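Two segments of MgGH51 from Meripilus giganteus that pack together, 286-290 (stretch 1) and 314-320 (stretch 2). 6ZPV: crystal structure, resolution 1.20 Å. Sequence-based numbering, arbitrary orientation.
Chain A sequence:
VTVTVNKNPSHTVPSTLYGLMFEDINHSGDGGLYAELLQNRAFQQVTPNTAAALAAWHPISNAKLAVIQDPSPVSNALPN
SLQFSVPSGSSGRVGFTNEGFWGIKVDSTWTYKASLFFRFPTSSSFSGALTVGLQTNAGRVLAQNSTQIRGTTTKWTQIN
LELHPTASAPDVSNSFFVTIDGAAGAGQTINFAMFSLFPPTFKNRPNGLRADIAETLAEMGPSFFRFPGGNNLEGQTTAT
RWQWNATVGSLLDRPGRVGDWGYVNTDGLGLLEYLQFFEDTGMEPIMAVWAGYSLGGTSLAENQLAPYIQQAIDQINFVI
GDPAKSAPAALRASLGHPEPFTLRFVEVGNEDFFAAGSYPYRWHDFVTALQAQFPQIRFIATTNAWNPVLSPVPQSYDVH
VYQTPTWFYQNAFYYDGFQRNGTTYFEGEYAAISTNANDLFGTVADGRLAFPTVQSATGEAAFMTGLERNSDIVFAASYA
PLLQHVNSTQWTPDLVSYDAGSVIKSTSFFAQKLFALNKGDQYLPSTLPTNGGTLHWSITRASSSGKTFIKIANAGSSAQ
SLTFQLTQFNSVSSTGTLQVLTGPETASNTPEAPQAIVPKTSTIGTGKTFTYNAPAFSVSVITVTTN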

# COMPACT_ATOMS: atom_id res chain seq x y z
N ILE A 286 -11.11 -3.59 -3.21
CA ILE A 286 -11.12 -4.38 -4.45
C ILE A 286 -10.16 -5.52 -4.16
O ILE A 286 -8.95 -5.32 -4.20
N MET A 287 -10.70 -6.67 -3.75
CA MET A 287 -9.87 -7.75 -3.21
C MET A 287 -9.55 -8.78 -4.28
O MET A 287 -10.45 -9.31 -4.93
N ALA A 288 -8.27 -9.06 -4.45
CA ALA A 288 -7.83 -10.09 -5.39
C ALA A 288 -7.82 -11.47 -4.70
O ALA A 288 -7.57 -11.61 -3.50
N VAL A 289 -8.12 -12.47 -5.55
CA VAL A 289 -7.95 -13.89 -5.20
C VAL A 289 -6.94 -14.51 -6.16
O VAL A 289 -6.93 -14.23 -7.36
N TRP A 290 -6.12 -15.41 -5.62
CA TRP A 290 -5.19 -16.19 -6.43
C TRP A 290 -5.98 -17.10 -7.36
O TRP A 290 -7.01 -17.68 -6.96
N ASP A 314 -13.32 -19.45 0.83
CA ASP A 314 -13.01 -19.26 2.25
C ASP A 314 -12.56 -17.83 2.52
O ASP A 314 -13.01 -17.21 3.50
N GLN A 315 -11.68 -17.30 1.67
CA GLN A 315 -11.19 -15.92 1.82
C GLN A 315 -12.34 -14.90 1.82
O GLN A 315 -12.39 -14.01 2.65
N ILE A 316 -13.25 -15.08 0.87
CA ILE A 316 -14.40 -14.17 0.78
C ILE A 316 -15.33 -14.35 1.98
O ILE A 316 -15.81 -13.36 2.57
N ASN A 317 -15.56 -15.60 2.41
CA ASN A 317 -16.39 -15.81 3.60
C ASN A 317 -15.78 -15.16 4.83
O ASN A 317 -16.51 -14.67 5.69
N PHE A 318 -14.47 -15.15 4.98
CA PHE A 318 -13.85 -14.44 6.09
C PHE A 318 -14.33 -12.98 6.08
O PHE A 318 -14.58 -12.40 7.16
N VAL A 319 -14.37 -12.34 4.92
CA VAL A 319 -14.72 -10.92 4.78
C VAL A 319 -16.19 -10.69 5.09
O VAL A 319 -16.53 -9.75 5.85
N ILE A 320 -17.09 -11.48 4.46
CA ILE A 320 -18.54 -11.14 4.40
C ILE A 320 -19.48 -12.20 4.96
O ILE A 320 -20.68 -11.93 5.05

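The most unusual feature of this contact is a glutamine amide buried between strand and helix, with NE2 bonded to the strand directly and OE1 linked through a water to Trp-290 N. Gln-315 points its CA-to-CB bond toward the strand and extends fully, with chi1 and chi2 both t, so that its carboxamide reaches the strand backbone. There Gln-315 NE2 donates a hydrogen bond to the carbonyl oxygen of Ala-288 (NE2 to O, 3.0 Å) and a second, weak one to the thioether of Met-287 (NE2 to SD, 3.4 Å); the latter is long but nearly straight, with an angle of 167° at the hydrogen. The other end of the amide is served by a water, which donates to Gln-315 OE1 at 2.9 Å and accepts from the backbone N of Trp-290 at 2.7 Å. Gln-315 thus links to three residues of stretch 1, Met-287 and Ala-288 directly and Trp-290, the first residue past the strand, through the water.

Around this polar centre the packing is apolar. Met-287, directed toward the helix with chi1 t, chi2 t and chi3 p, lays its thioether along the helix surface: CE meets Ile-316 CG1 at 3.8 Å, and SD lies 3.8 Å from Val-319 CG2, one turn beyond Gln-315. Val-319 (chi1 t) also points toward the strand. Ile-316 leaves the helix sideways, but its m,t rotamer brings the end of the side chain nearer. Val-289, in the m rotamer, points toward the helix and places CG1 3.8 Å from Gln-315 NE2, an apolar neighbour to the amide.

As the strand alternates, Ala-288 CB points away, between the inward-pointing Met-287 and Val-289; its contribution is the backbone O. The strand and helix run roughly antiparallel, at 154°, and their axes approach to 10.1 Å, a gap bridged by these side chains.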

# COMPACT_ATOMS: atom_id res chain seq x y z
CB ILE A 286 -10.80 -3.56 -5.68
CG1 ILE A 286 -11.81 -2.44 -5.89
CG2 ILE A 286 -10.73 -4.50 -6.89
CD1 ILE A 286 -11.58 -1.53 -7.07
CB MET A 287 -10.59 -8.42 -2.05
CG MET A 287 -9.74 -9.49 -1.38
SD MET A 287 -10.47 -10.26 0.08
CE MET A 287 -11.75 -11.21 -0.70
CB ALA A 288 -6.47 -9.79 -5.96
CB VAL A 289 -9.27 -14.68 -5.18
CG1 VAL A 289 -10.16 -14.17 -4.09
CG2 VAL A 289 -10.01 -14.69 -6.52
CB TRP A 290 -4.28 -16.99 -5.47
CG TRP A 290 -3.10 -17.59 -6.20
CD1 TRP A 290 -1.93 -16.93 -6.48
CD2 TRP A 290 -2.94 -18.91 -6.72
NE1 TRP A 290 -1.07 -17.73 -7.17
CE2 TRP A 290 -1.66 -18.96 -7.31
CE3 TRP A 290 -3.70 -20.09 -6.65
CZ2 TRP A 290 -1.13 -20.13 -7.87
CZ3 TRP A 290 -3.20 -21.25 -7.19
CH2 TRP A 290 -1.91 -21.28 -7.79
CB ASP A 314 -11.91 -20.24 2.68
CG ASP A 314 -12.25 -21.71 2.66
OD1 ASP A 314 -13.44 -22.07 2.60
OD2 ASP A 314 -11.26 -22.50 2.65
CB GLN A 315 -10.21 -15.66 0.66
CG GLN A 315 -9.59 -14.27 0.68
CD GLN A 315 -8.65 -14.06 -0.49
OE1 GLN A 315 -8.05 -15.02 -0.99
NE2 GLN A 315 -8.50 -12.78 -0.93
CB ILE A 316 -15.11 -14.33 -0.57
CG1 ILE A 316 -14.20 -13.92 -1.72
CG2 ILE A 316 -16.43 -13.56 -0.57
CD1 ILE A 316 -14.65 -14.35 -3.10
CB ASN A 317 -16.64 -17.31 3.84
CG ASN A 317 -17.78 -17.86 2.99
OD1 ASN A 317 -18.66 -17.08 2.62
ND2 ASN A 317 -17.72 -19.18 2.75
CB PHE A 318 -12.32 -14.51 6.04
CG PHE A 318 -11.67 -13.83 7.22
CD1 PHE A 318 -11.56 -14.48 8.43
CD2 PHE A 318 -11.23 -12.50 7.15
CE1 PHE A 318 -10.98 -13.89 9.53
CE2 PHE A 318 -10.62 -11.90 8.25
CZ PHE A 318 -10.51 -12.60 9.44
CB VAL A 319 -14.33 -10.39 3.39
CG1 VAL A 319 -14.61 -8.90 3.34
CG2 VAL A 319 -12.87 -10.67 3.05
CB ILE A 320 -18.99 -10.79 2.98
CG1 ILE A 320 -18.99 -12.01 2.03
CG2 ILE A 320 -18.20 -9.64 2.43
CD1 ILE A 320 -19.57 -11.69 0.69
O HOH W 1 -5.92 -15.39 -2.88